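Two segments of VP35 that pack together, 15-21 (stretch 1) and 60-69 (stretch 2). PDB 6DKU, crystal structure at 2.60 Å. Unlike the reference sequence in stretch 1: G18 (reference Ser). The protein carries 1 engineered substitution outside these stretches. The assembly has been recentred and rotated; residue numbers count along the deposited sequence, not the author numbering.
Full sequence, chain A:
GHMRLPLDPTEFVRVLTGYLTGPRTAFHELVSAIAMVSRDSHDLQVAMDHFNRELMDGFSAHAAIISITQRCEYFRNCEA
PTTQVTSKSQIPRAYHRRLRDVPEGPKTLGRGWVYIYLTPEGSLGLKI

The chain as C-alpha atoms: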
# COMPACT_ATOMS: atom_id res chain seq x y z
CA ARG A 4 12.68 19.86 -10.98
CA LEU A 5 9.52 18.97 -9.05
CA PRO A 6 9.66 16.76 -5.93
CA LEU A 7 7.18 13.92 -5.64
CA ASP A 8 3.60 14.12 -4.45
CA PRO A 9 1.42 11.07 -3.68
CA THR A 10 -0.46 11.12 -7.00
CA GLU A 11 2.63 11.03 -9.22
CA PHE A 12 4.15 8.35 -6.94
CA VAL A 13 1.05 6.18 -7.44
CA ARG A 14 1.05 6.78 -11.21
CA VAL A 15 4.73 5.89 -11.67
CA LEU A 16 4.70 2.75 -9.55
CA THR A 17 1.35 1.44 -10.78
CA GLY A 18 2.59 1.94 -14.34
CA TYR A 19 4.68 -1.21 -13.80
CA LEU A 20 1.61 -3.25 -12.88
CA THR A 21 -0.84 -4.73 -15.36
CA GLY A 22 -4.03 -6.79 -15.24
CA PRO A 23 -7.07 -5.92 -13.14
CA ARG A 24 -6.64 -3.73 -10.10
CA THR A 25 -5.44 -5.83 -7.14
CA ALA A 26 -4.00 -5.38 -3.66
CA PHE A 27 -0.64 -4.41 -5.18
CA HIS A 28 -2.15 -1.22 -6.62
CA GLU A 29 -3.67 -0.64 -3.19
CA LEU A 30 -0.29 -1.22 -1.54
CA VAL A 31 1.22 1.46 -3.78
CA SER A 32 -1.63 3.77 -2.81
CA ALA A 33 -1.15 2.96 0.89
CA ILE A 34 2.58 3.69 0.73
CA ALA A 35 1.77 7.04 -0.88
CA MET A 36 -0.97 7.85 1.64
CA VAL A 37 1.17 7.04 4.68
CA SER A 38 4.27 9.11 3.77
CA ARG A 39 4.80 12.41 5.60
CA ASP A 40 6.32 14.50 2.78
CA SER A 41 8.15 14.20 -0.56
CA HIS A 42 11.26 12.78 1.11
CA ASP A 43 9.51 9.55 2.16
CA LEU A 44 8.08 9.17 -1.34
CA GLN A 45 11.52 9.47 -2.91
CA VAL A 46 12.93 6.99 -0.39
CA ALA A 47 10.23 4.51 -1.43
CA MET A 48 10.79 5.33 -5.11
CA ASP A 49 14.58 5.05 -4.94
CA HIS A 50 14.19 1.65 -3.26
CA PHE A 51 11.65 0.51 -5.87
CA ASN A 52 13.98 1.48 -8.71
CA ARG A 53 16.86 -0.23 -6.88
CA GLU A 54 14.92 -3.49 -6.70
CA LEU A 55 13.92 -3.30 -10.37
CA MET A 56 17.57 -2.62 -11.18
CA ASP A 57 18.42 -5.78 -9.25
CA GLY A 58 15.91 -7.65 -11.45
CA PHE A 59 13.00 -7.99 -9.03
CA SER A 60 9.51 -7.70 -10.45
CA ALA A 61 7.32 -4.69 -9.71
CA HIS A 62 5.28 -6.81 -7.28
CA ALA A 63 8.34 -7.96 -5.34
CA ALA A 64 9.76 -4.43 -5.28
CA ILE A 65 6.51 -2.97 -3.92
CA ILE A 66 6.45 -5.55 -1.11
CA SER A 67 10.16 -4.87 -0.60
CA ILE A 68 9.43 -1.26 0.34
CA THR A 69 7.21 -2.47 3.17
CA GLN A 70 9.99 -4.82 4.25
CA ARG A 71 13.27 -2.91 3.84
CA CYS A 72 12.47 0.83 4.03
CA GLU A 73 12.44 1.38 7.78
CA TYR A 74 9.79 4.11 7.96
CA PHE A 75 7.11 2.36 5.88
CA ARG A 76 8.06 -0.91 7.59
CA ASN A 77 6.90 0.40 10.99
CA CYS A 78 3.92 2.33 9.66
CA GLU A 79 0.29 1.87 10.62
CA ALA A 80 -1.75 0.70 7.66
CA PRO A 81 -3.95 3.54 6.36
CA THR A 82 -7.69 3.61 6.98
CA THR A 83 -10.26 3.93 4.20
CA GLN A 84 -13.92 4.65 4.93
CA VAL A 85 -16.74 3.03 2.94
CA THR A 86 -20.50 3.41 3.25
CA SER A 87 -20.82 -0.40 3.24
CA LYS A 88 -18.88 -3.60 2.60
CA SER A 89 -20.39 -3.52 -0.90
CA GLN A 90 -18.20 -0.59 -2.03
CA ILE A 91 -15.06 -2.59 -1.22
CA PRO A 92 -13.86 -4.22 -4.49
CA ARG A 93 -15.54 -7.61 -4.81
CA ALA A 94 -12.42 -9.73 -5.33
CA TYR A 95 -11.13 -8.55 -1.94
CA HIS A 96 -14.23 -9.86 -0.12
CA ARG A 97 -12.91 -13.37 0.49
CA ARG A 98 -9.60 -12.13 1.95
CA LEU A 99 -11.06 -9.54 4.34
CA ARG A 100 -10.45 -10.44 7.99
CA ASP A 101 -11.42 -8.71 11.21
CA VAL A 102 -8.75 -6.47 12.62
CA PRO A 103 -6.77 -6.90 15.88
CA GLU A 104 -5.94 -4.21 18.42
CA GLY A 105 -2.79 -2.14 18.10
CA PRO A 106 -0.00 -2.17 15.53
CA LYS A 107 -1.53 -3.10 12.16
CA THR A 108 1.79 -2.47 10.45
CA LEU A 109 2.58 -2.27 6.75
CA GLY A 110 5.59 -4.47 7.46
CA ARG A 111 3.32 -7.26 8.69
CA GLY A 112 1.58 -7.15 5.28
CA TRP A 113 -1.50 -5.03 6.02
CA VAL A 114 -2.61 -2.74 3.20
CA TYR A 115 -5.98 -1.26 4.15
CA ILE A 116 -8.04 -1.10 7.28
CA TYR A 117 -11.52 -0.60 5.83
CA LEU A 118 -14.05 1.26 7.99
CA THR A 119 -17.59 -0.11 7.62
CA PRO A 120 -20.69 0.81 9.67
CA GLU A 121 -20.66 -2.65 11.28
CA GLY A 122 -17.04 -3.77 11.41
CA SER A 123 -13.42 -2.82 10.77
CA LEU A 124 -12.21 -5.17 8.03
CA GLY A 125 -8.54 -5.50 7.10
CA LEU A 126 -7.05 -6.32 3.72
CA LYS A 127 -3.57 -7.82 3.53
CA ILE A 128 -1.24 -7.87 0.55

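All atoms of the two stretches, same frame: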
# COMPACT_ATOMS: atom_id res chain seq x y z
N VAL A 15 3.47 6.51 -11.25
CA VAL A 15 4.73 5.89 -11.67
C VAL A 15 4.75 4.42 -11.28
O VAL A 15 4.95 3.54 -12.12
CB VAL A 15 5.93 6.63 -11.08
CG1 VAL A 15 7.18 5.75 -11.18
CG2 VAL A 15 6.14 7.97 -11.76
N LEU A 16 4.55 4.13 -9.99
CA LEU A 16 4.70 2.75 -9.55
C LEU A 16 3.63 1.86 -10.16
O LEU A 16 3.92 0.74 -10.60
CB LEU A 16 4.70 2.64 -8.03
CG LEU A 16 6.11 2.66 -7.42
CD1 LEU A 16 6.62 4.09 -7.28
CD2 LEU A 16 6.13 1.94 -6.09
N THR A 17 2.38 2.32 -10.21
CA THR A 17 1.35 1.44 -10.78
C THR A 17 1.48 1.30 -12.29
O THR A 17 0.88 0.39 -12.86
CB THR A 17 -0.06 1.92 -10.42
OG1 THR A 17 -0.20 3.30 -10.75
CG2 THR A 17 -0.32 1.73 -8.94
N GLY A 18 2.25 2.18 -12.95
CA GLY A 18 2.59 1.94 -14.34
C GLY A 18 3.23 0.59 -14.58
O GLY A 18 3.02 -0.02 -15.64
N TYR A 19 4.01 0.08 -13.62
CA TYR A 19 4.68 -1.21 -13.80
C TYR A 19 3.75 -2.39 -13.58
O TYR A 19 4.13 -3.52 -13.90
CB TYR A 19 5.89 -1.32 -12.87
CG TYR A 19 6.97 -0.32 -13.21
CD1 TYR A 19 6.98 0.94 -12.62
CD2 TYR A 19 7.96 -0.62 -14.13
CE1 TYR A 19 7.94 1.86 -12.93
CE2 TYR A 19 8.93 0.29 -14.45
CZ TYR A 19 8.92 1.54 -13.85
OH TYR A 19 9.88 2.47 -14.15
N LEU A 20 2.57 -2.17 -13.04
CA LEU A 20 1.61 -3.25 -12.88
C LEU A 20 0.74 -3.37 -14.13
O LEU A 20 0.60 -2.42 -14.91
CB LEU A 20 0.74 -3.01 -11.65
CG LEU A 20 1.54 -2.77 -10.37
CD1 LEU A 20 0.59 -2.57 -9.20
CD2 LEU A 20 2.46 -3.96 -10.12
N THR A 21 0.16 -4.55 -14.32
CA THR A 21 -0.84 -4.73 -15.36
C THR A 21 -2.05 -5.47 -14.78
O THR A 21 -2.22 -5.52 -13.56
CB THR A 21 -0.27 -5.50 -16.56
OG1 THR A 21 0.27 -6.75 -16.12
CG2 THR A 21 0.82 -4.70 -17.25
N SER A 60 10.71 -8.16 -9.78
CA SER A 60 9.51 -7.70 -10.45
C SER A 60 8.92 -6.52 -9.68
O SER A 60 9.24 -6.27 -8.52
CB SER A 60 8.49 -8.83 -10.57
OG SER A 60 7.93 -9.14 -9.31
N ALA A 61 8.02 -5.80 -10.36
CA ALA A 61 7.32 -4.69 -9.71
C ALA A 61 6.63 -5.14 -8.43
O ALA A 61 6.70 -4.44 -7.41
CB ALA A 61 6.30 -4.08 -10.67
N HIS A 62 5.98 -6.31 -8.46
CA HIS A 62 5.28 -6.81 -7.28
C HIS A 62 6.24 -7.01 -6.12
O HIS A 62 6.01 -6.53 -5.00
CB HIS A 62 4.56 -8.12 -7.60
CG HIS A 62 3.60 -8.01 -8.75
ND1 HIS A 62 4.01 -7.87 -10.06
CD2 HIS A 62 2.25 -8.04 -8.78
CE1 HIS A 62 2.96 -7.80 -10.84
NE2 HIS A 62 1.87 -7.90 -10.09
N ALA A 63 7.33 -7.73 -6.38
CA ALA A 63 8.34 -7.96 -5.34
C ALA A 63 8.87 -6.64 -4.82
O ALA A 63 8.97 -6.45 -3.61
CB ALA A 63 9.48 -8.82 -5.88
N ALA A 64 9.20 -5.71 -5.71
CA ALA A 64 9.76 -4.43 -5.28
C ALA A 64 8.80 -3.69 -4.36
O ALA A 64 9.21 -3.17 -3.31
CB ALA A 64 10.10 -3.57 -6.50
N ILE A 65 7.52 -3.63 -4.74
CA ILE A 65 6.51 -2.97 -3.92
C ILE A 65 6.47 -3.58 -2.52
O ILE A 65 6.50 -2.87 -1.52
CB ILE A 65 5.13 -3.05 -4.61
CG1 ILE A 65 5.09 -2.13 -5.82
CG2 ILE A 65 4.02 -2.71 -3.64
CD1 ILE A 65 3.98 -2.50 -6.79
N ILE A 66 6.41 -4.92 -2.44
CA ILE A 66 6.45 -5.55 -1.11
C ILE A 66 7.76 -5.23 -0.40
O ILE A 66 7.81 -5.07 0.84
CB ILE A 66 6.23 -7.07 -1.26
CG1 ILE A 66 4.76 -7.38 -1.57
CG2 ILE A 66 6.68 -7.81 -0.02
CD1 ILE A 66 4.46 -8.84 -1.84
N SER A 67 8.84 -5.09 -1.16
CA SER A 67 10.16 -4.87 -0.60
C SER A 67 10.25 -3.52 0.07
O SER A 67 11.05 -3.35 1.01
CB SER A 67 11.22 -5.00 -1.71
OG SER A 67 12.49 -4.54 -1.27
N ILE A 68 9.47 -2.53 -0.38
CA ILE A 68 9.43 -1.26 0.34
C ILE A 68 8.87 -1.45 1.74
O ILE A 68 9.42 -0.93 2.72
CB ILE A 68 8.64 -0.19 -0.44
CG1 ILE A 68 9.03 -0.11 -1.93
CG2 ILE A 68 8.75 1.17 0.23
CD1 ILE A 68 7.98 0.68 -2.73
N THR A 69 7.77 -2.19 1.85
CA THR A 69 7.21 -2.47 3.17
C THR A 69 8.18 -3.27 4.04
O THR A 69 8.11 -3.21 5.28
CB THR A 69 5.89 -3.22 3.06
OG1 THR A 69 6.15 -4.52 2.53
CG2 THR A 69 4.95 -2.49 2.13

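Helices often pack against neighbouring segments through a few aliphatic side chains, without a single hydrogen bond between them, and these two segments of VP35 are a compact example. At the centre lies L20, whose CA-to-CB bond points sideways to the second stretch but whose end swings nearer. With chi1 in m and chi2 in t, the side chain extends so that one methyl, CD2, meets three residues of the helix 61-69. L20 CD2 lies 3.9 Å from A61 CB and 3.9 Å from I65 CD1, distances typical of van der Waals contact between methyl groups. A61 and I65 are one helical turn apart, as the backbone bond from I65 N to A61 O (2.9 Å) confirms, which places them on the same side of the helix; the CA-to-CB bonds of both point toward the first stretch.

The apolar contact continues along the helix through L16. Its CD2 approaches I65 CG1 at 4.2 Å and I68 CD1 at 4.0 Å, so I65 touches both leucines and links the two parts of the contact. The CA-to-CB bond of L16 points toward the partner helix; its chi1 of -94° lies between the usual wells. Residues 61, 65 and 68 follow the spacing of three and four that puts side chains on one side of a helix; L16 and L20 answer them from a segment that begins as helix and runs into loop.

The backbones come nearest where Y19 meets A61, with 6.0 Å between Y19 CA and A61 CA. Such proximity suits the small alanine side chain: Y19 CB and A61 CB are 3.6 Å apart. Beyond its CB, the tyrosine leads away, leaving an exposed residue that contributes its aliphatic root to the contact.

Toward the solvent, the chemistry changes at H62. The same L20 CD2 methyl sits over one face of the imidazole, 4.0 Å from the centroid of the H62 ring and 13° off the ring normal, a CH-pi arrangement in which weakly polarised C-H bonds can meet the pi electrons. The closest ring atom is H62 CE1, 3.9 Å from L20 CD2. A polar ring can thus cover the edge of an apolar cluster while remaining exposed.

No hydrogen bond crosses between the stretches; within them, Y19 N bonds to L16 O at 3.1 Å and L20 N to T17 O at 3.1 Å, while S60 caps the start of its helix by accepting a weak bond from A63 N to S60 OG, 3.3 Å long. Between the stretches, where 274 Å² is buried counting both sides, the contact rests on van der Waals packing, mostly of side chains, and the CH-pi contact.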